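Local coordinates for GH5 (Bacteroidetes bacterium AC2a, PDB 4YHE), which hydrolyses cellulose as a family 5 glycoside hydrolase, probably acting as an endoglucanase on beta-1,4-linked glucan chains, at residues A26-S32 with T63-H67; C31-T35 with W80-V84. All coordinates share one frame. Numbering follows the deposited sequence.

The chain leaves barrel strand 16-20 and enters a long loop. Residues 26-32 fold there into a small hairpin, and 31-35 take in its second strand and the residues that follow. The chain then runs through helix 44-53 and barrel strand 57-60. Contact 1 closes this span by bringing 63-67, in the next loop, against the hairpin. Contact 2 closes a longer span, from 31-35 to helix 78-93. The two spans overlap and cross, because contact 2 starts and ends later than contact 1. They share Cys31 and Ser32. Together they tie the loop after the first barrel strand to the loop and helix after the second. His67 and Trp80 also stack, joining the two contacts.

Contact 1: A26-S32 with T63-H67; sequences AHYDGCS and TWMGH
This is a buried loop-to-loop contact at the C-terminal end of a TIM barrel, the end that carries the active site in this fold. A short beta hairpin, strands 27-28 and 31-32 joined by a two-residue turn, follows strand 16-20 and meets the loop after strand 57-60. Tyr28 to Cys31 form a type I' turn, with Tyr28 and Cys31 as a hydrogen-bonded pair. Trp64 to His67 form a type II turn. The turns meet at Cys31 and Gly66, whose CA atoms lie 3.9 Å apart. A CB on Gly66 would clash with Cys31 CA and Gly30 O. Ser32 makes the polar links: its N donates to Met65 O (3.1 Å), and its p rotamer brings OG to Thr63 O (2.6 Å). Met65 CE packs 3.4 Å from His27 ND1, an atom whose hydrogen bond goes to Ser114 OG. Cys31 SG lies 4.2 Å from the centroid of the His67 ring. His67 ND1 hydrogen-bonds Glu77, while its NE2 donates to Ser32 O at 2.8 Å, near the ring plane.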
loop_
_atom_site.group_PDB
_atom_site.type_symbol
_atom_site.label_atom_id
_atom_site.label_comp_id
_atom_site.label_asym_id
_atom_site.label_seq_id
_atom_site.Cartn_x
_atom_site.Cartn_y
_atom_site.Cartn_z
ATOM N N ALA A 26 12.347 -6.559 -1.948
ATOM C CA ALA A 26 13.153 -7.432 -1.104
ATOM C C ALA A 26 14.614 -6.978 -1.196
ATOM O O ALA A 26 15.085 -6.584 -2.267
ATOM C CB ALA A 26 13.044 -8.860 -1.583
ATOM N N HIS A 27 15.321 -7.040 -0.084
ATOM C CA HIS A 27 16.690 -6.579 -0.054
ATOM C C HIS A 27 17.448 -7.214 1.093
ATOM O O HIS A 27 16.873 -7.696 2.055
ATOM C CB HIS A 27 16.721 -5.084 0.147
ATOM C CG HIS A 27 16.102 -4.660 1.442
ATOM N ND1 HIS A 27 16.851 -4.408 2.569
ATOM C CD2 HIS A 27 14.808 -4.490 1.803
ATOM C CE1 HIS A 27 16.047 -4.092 3.569
ATOM N NE2 HIS A 27 14.802 -4.135 3.132
ATOM N N TYR A 28 18.764 -7.197 0.962
ATOM C CA TYR A 28 19.638 -7.506 2.083
ATOM C C TYR A 28 21.022 -6.987 1.751
ATOM O O TYR A 28 21.381 -6.814 0.573
ATOM C CB TYR A 28 19.641 -8.995 2.428
ATOM C CG TYR A 28 19.953 -9.933 1.283
ATOM C CD1 TYR A 28 21.273 -10.218 0.908
ATOM C CD2 TYR A 28 18.932 -10.537 0.567
ATOM C CE1 TYR A 28 21.565 -11.082 -0.139
ATOM C CE2 TYR A 28 19.203 -11.395 -0.471
ATOM C CZ TYR A 28 20.509 -11.669 -0.829
ATOM O OH TYR A 28 20.723 -12.530 -1.864
ATOM N N ASP A 29 21.765 -6.656 2.809
ATOM C CA ASP A 29 23.137 -6.125 2.672
ATOM C C ASP A 29 23.186 -4.890 1.772
ATOM O O ASP A 29 24.189 -4.625 1.128
ATOM C CB ASP A 29 24.091 -7.220 2.155
ATOM C CG ASP A 29 24.105 -8.457 3.053
ATOM O OD1 ASP A 29 23.885 -8.336 4.280
ATOM O OD2 ASP A 29 24.315 -9.564 2.532
ATOM N N GLY A 30 22.096 -4.123 1.750
ATOM C CA GLY A 30 22.063 -2.853 1.036
ATOM C C GLY A 30 21.683 -2.880 -0.430
ATOM O O GLY A 30 21.832 -1.874 -1.136
ATOM N N CYS A 31 21.182 -4.006 -0.919
ATOM C CA CYS A 31 20.782 -4.073 -2.309
ATOM C C CYS A 31 19.507 -4.883 -2.439
ATOM O O CYS A 31 19.347 -5.926 -1.802
ATOM C CB CYS A 31 21.891 -4.712 -3.159
ATOM S SG CYS A 31 21.592 -4.646 -4.943
ATOM N N SER A 32 18.618 -4.384 -3.271
ATOM C CA SER A 32 17.389 -5.113 -3.584
ATOM C C SER A 32 17.613 -6.092 -4.724
ATOM O O SER A 32 18.463 -5.865 -5.607
ATOM C CB SER A 32 16.226 -4.160 -3.891
ATOM O OG SER A 32 16.567 -3.221 -4.873
ATOM N N THR A 63 12.224 -1.399 -4.080
ATOM C CA THR A 63 13.286 -0.852 -3.212
ATOM C C THR A 63 14.429 -0.507 -4.155
ATOM O O THR A 63 14.821 -1.353 -4.969
ATOM C CB THR A 63 13.721 -1.883 -2.191
ATOM O OG1 THR A 63 12.672 -2.128 -1.241
ATOM C CG2 THR A 63 15.004 -1.411 -1.430
ATOM N N TRP A 64 14.949 0.717 -4.085
ATOM C CA TRP A 64 15.921 1.214 -5.074
ATOM C C TRP A 64 17.379 1.089 -4.579
ATOM O O TRP A 64 18.310 0.929 -5.351
ATOM C CB TRP A 64 15.557 2.628 -5.519
ATOM C CG TRP A 64 14.189 2.698 -6.146
ATOM C CD1 TRP A 64 13.003 2.873 -5.472
ATOM C CD2 TRP A 64 13.828 2.557 -7.540
ATOM N NE1 TRP A 64 11.952 2.861 -6.351
ATOM C CE2 TRP A 64 12.424 2.673 -7.620
ATOM C CE3 TRP A 64 14.552 2.346 -8.720
ATOM C CZ2 TRP A 64 11.734 2.600 -8.828
ATOM C CZ3 TRP A 64 13.884 2.259 -9.895
ATOM C CH2 TRP A 64 12.468 2.364 -9.952
ATOM N N MET A 65 17.513 1.073 -3.268
ATOM C CA MET A 65 18.748 0.880 -2.562
ATOM C C MET A 65 19.600 -0.222 -3.199
ATOM O O MET A 65 19.123 -1.331 -3.410
ATOM C CB MET A 65 18.311 0.498 -1.136
ATOM C CG MET A 65 19.348 0.526 -0.068
ATOM S SD MET A 65 18.559 0.116 1.492
ATOM C CE MET A 65 18.338 -1.640 1.260
ATOM N N GLY A 66 20.861 0.104 -3.513
ATOM C CA GLY A 66 21.787 -0.823 -4.197
ATOM C C GLY A 66 21.866 -0.558 -5.704
ATOM O O GLY A 66 22.793 -1.032 -6.353
ATOM N N HIS A 67 20.903 0.192 -6.253
ATOM C CA HIS A 67 20.821 0.457 -7.692
ATOM C C HIS A 67 20.912 1.910 -7.974
ATOM O O HIS A 67 20.574 2.335 -9.054
ATOM C CB HIS A 67 19.514 -0.094 -8.281
ATOM C CG HIS A 67 19.278 -1.516 -7.929
ATOM N ND1 HIS A 67 19.977 -2.547 -8.516
ATOM C CD2 HIS A 67 18.487 -2.080 -6.993
ATOM C CE1 HIS A 67 19.608 -3.689 -7.969
ATOM N NE2 HIS A 67 18.687 -3.435 -7.058
#

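Contact 2: C31-T35 with W80-V84; sequences CSYET and WLDRV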
loop_
_atom_site.group_PDB
_atom_site.type_symbol
_atom_site.label_atom_id
_atom_site.label_comp_id
_atom_site.label_asym_id
_atom_site.label_seq_id
_atom_site.Cartn_x
_atom_site.Cartn_y
_atom_site.Cartn_z
ATOM N N CYS A 31 21.182 -4.006 -0.919
ATOM C CA CYS A 31 20.782 -4.073 -2.309
ATOM C C CYS A 31 19.507 -4.883 -2.439
ATOM O O CYS A 31 19.347 -5.926 -1.802
ATOM C CB CYS A 31 21.891 -4.712 -3.159
ATOM S SG CYS A 31 21.592 -4.646 -4.943
ATOM N N SER A 32 18.618 -4.384 -3.271
ATOM C CA SER A 32 17.389 -5.113 -3.584
ATOM C C SER A 32 17.613 -6.092 -4.724
ATOM O O SER A 32 18.463 -5.865 -5.607
ATOM C CB SER A 32 16.226 -4.160 -3.891
ATOM O OG SER A 32 16.567 -3.221 -4.873
ATOM N N TYR A 33 16.905 -7.216 -4.649
ATOM C CA TYR A 33 16.938 -8.262 -5.673
ATOM C C TYR A 33 15.548 -8.915 -5.684
ATOM O O TYR A 33 15.000 -9.258 -4.613
ATOM C CB TYR A 33 17.986 -9.360 -5.387
ATOM C CG TYR A 33 19.193 -9.010 -4.500
ATOM C CD1 TYR A 33 19.083 -9.015 -3.100
ATOM C CD2 TYR A 33 20.458 -8.776 -5.053
ATOM C CE1 TYR A 33 20.170 -8.737 -2.294
ATOM C CE2 TYR A 33 21.563 -8.510 -4.250
ATOM C CZ TYR A 33 21.408 -8.479 -2.859
ATOM O OH TYR A 33 22.487 -8.196 -2.020
ATOM N N GLU A 34 14.996 -9.106 -6.866
ATOM C CA GLU A 34 13.619 -9.557 -6.989
ATOM C C GLU A 34 13.378 -10.866 -6.232
ATOM O O GLU A 34 12.342 -11.033 -5.591
ATOM C CB GLU A 34 13.228 -9.726 -8.448
ATOM C CG GLU A 34 11.746 -9.954 -8.600
ATOM C CD GLU A 34 11.305 -10.008 -10.037
ATOM O OE1 GLU A 34 12.131 -9.782 -10.933
ATOM O OE2 GLU A 34 10.121 -10.321 -10.258
ATOM N N THR A 35 14.321 -11.814 -6.355
ATOM C CA THR A 35 14.212 -13.122 -5.693
ATOM C C THR A 35 14.830 -13.204 -4.292
ATOM O O THR A 35 14.911 -14.296 -3.713
ATOM C CB THR A 35 14.833 -14.252 -6.555
ATOM O OG1 THR A 35 16.248 -14.046 -6.704
ATOM C CG2 THR A 35 14.175 -14.326 -7.920
ATOM N N TRP A 80 17.970 -2.352 -13.590
ATOM C CA TRP A 80 16.938 -2.355 -12.532
ATOM C C TRP A 80 15.699 -1.623 -13.010
ATOM O O TRP A 80 14.584 -2.154 -12.935
ATOM C CB TRP A 80 17.473 -1.723 -11.259
ATOM C CG TRP A 80 16.555 -1.843 -10.104
ATOM C CD1 TRP A 80 15.892 -0.826 -9.474
ATOM C CD2 TRP A 80 16.224 -3.033 -9.403
ATOM N NE1 TRP A 80 15.138 -1.329 -8.444
ATOM C CE2 TRP A 80 15.331 -2.679 -8.370
ATOM C CE3 TRP A 80 16.562 -4.379 -9.564
ATOM C CZ2 TRP A 80 14.793 -3.613 -7.503
ATOM C CZ3 TRP A 80 16.028 -5.303 -8.688
ATOM C CH2 TRP A 80 15.168 -4.918 -7.668
ATOM N N LEU A 81 15.905 -0.418 -13.554
ATOM C CA LEU A 81 14.810 0.388 -14.072
ATOM C C LEU A 81 14.096 -0.340 -15.233
ATOM O O LEU A 81 12.882 -0.281 -15.352
ATOM C CB LEU A 81 15.322 1.767 -14.499
ATOM C CG LEU A 81 14.291 2.798 -14.939
ATOM C CD1 LEU A 81 13.218 2.971 -13.881
ATOM C CD2 LEU A 81 14.968 4.132 -15.192
ATOM N N ASP A 82 14.855 -1.068 -16.049
ATOM C CA ASP A 82 14.307 -1.915 -17.128
ATOM C C ASP A 82 13.317 -2.956 -16.623
ATOM O O ASP A 82 12.277 -3.197 -17.240
ATOM C CB ASP A 82 15.437 -2.681 -17.875
ATOM C CG ASP A 82 16.272 -1.817 -18.846
ATOM O OD1 ASP A 82 15.938 -0.670 -19.146
ATOM O OD2 ASP A 82 17.311 -2.320 -19.311
ATOM N N ARG A 83 13.660 -3.607 -15.512
ATOM C CA ARG A 83 12.802 -4.639 -14.951
ATOM C C ARG A 83 11.515 -4.036 -14.395
ATOM O O ARG A 83 10.430 -4.569 -14.633
ATOM C CB ARG A 83 13.550 -5.421 -13.878
ATOM C CG ARG A 83 12.754 -6.499 -13.187
ATOM C CD ARG A 83 12.197 -7.530 -14.154
ATOM N NE ARG A 83 11.543 -8.620 -13.429
ATOM C CZ ARG A 83 10.744 -9.519 -13.996
ATOM N NH1 ARG A 83 10.511 -9.468 -15.296
ATOM N NH2 ARG A 83 10.205 -10.483 -13.279
ATOM N N VAL A 84 11.638 -2.911 -13.691
ATOM C CA VAL A 84 10.461 -2.168 -13.233
ATOM C C VAL A 84 9.585 -1.820 -14.443
ATOM O O VAL A 84 8.371 -2.092 -14.428
ATOM C CB VAL A 84 10.804 -0.886 -12.454
ATOM C CG1 VAL A 84 9.513 -0.158 -12.062
ATOM C CG2 VAL A 84 11.615 -1.206 -11.223
#
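The two backbones stay well apart. The CA atoms of Tyr33 and Trp80 are 9.1 Å from each other, and those of Glu34 and Arg83 are 9.4 Å. Residues 31-32 end the hairpin as a strand. Residues 80-84 lie within helix 78-93, where Val84 N bonds to Trp80 O at 3.1 Å. Side chains bridge the gap. Trp80 and Arg83 are three residues apart in the helix, and both have CA-to-CB bonds pointing toward 31-35. The t rotamer of Trp80 sends its indole to the hairpin. Its CZ2 comes to 3.2 Å from Ser32 OG, which hydrogen-bonds Thr63 O. Its CH2 is 4.2 Å from Tyr33 N and 4.3 Å from Glu34 N. The same indole stacks on His67 and meets the Trp64 ring at about 85°. In the TIM barrel, this joins the loop after the first strand to the helix after the second. Beside the indole, Glu34 and Arg83 form a bidentate salt bridge. Arg83 NE donates to Glu34 OE1 at 2.8 Å, and Arg83 NH2 to Glu34 OE2 at 3.0 Å. A weak third bond runs from Arg83 NH2 to Glu34 OE1 at 3.1 Å. Glu34 reaches across with chi1 and chi2 both t. Its OE2 also accepts from Gln23 NE2 and Ala42 N, and Arg83 NH2 donates to Ala42 O.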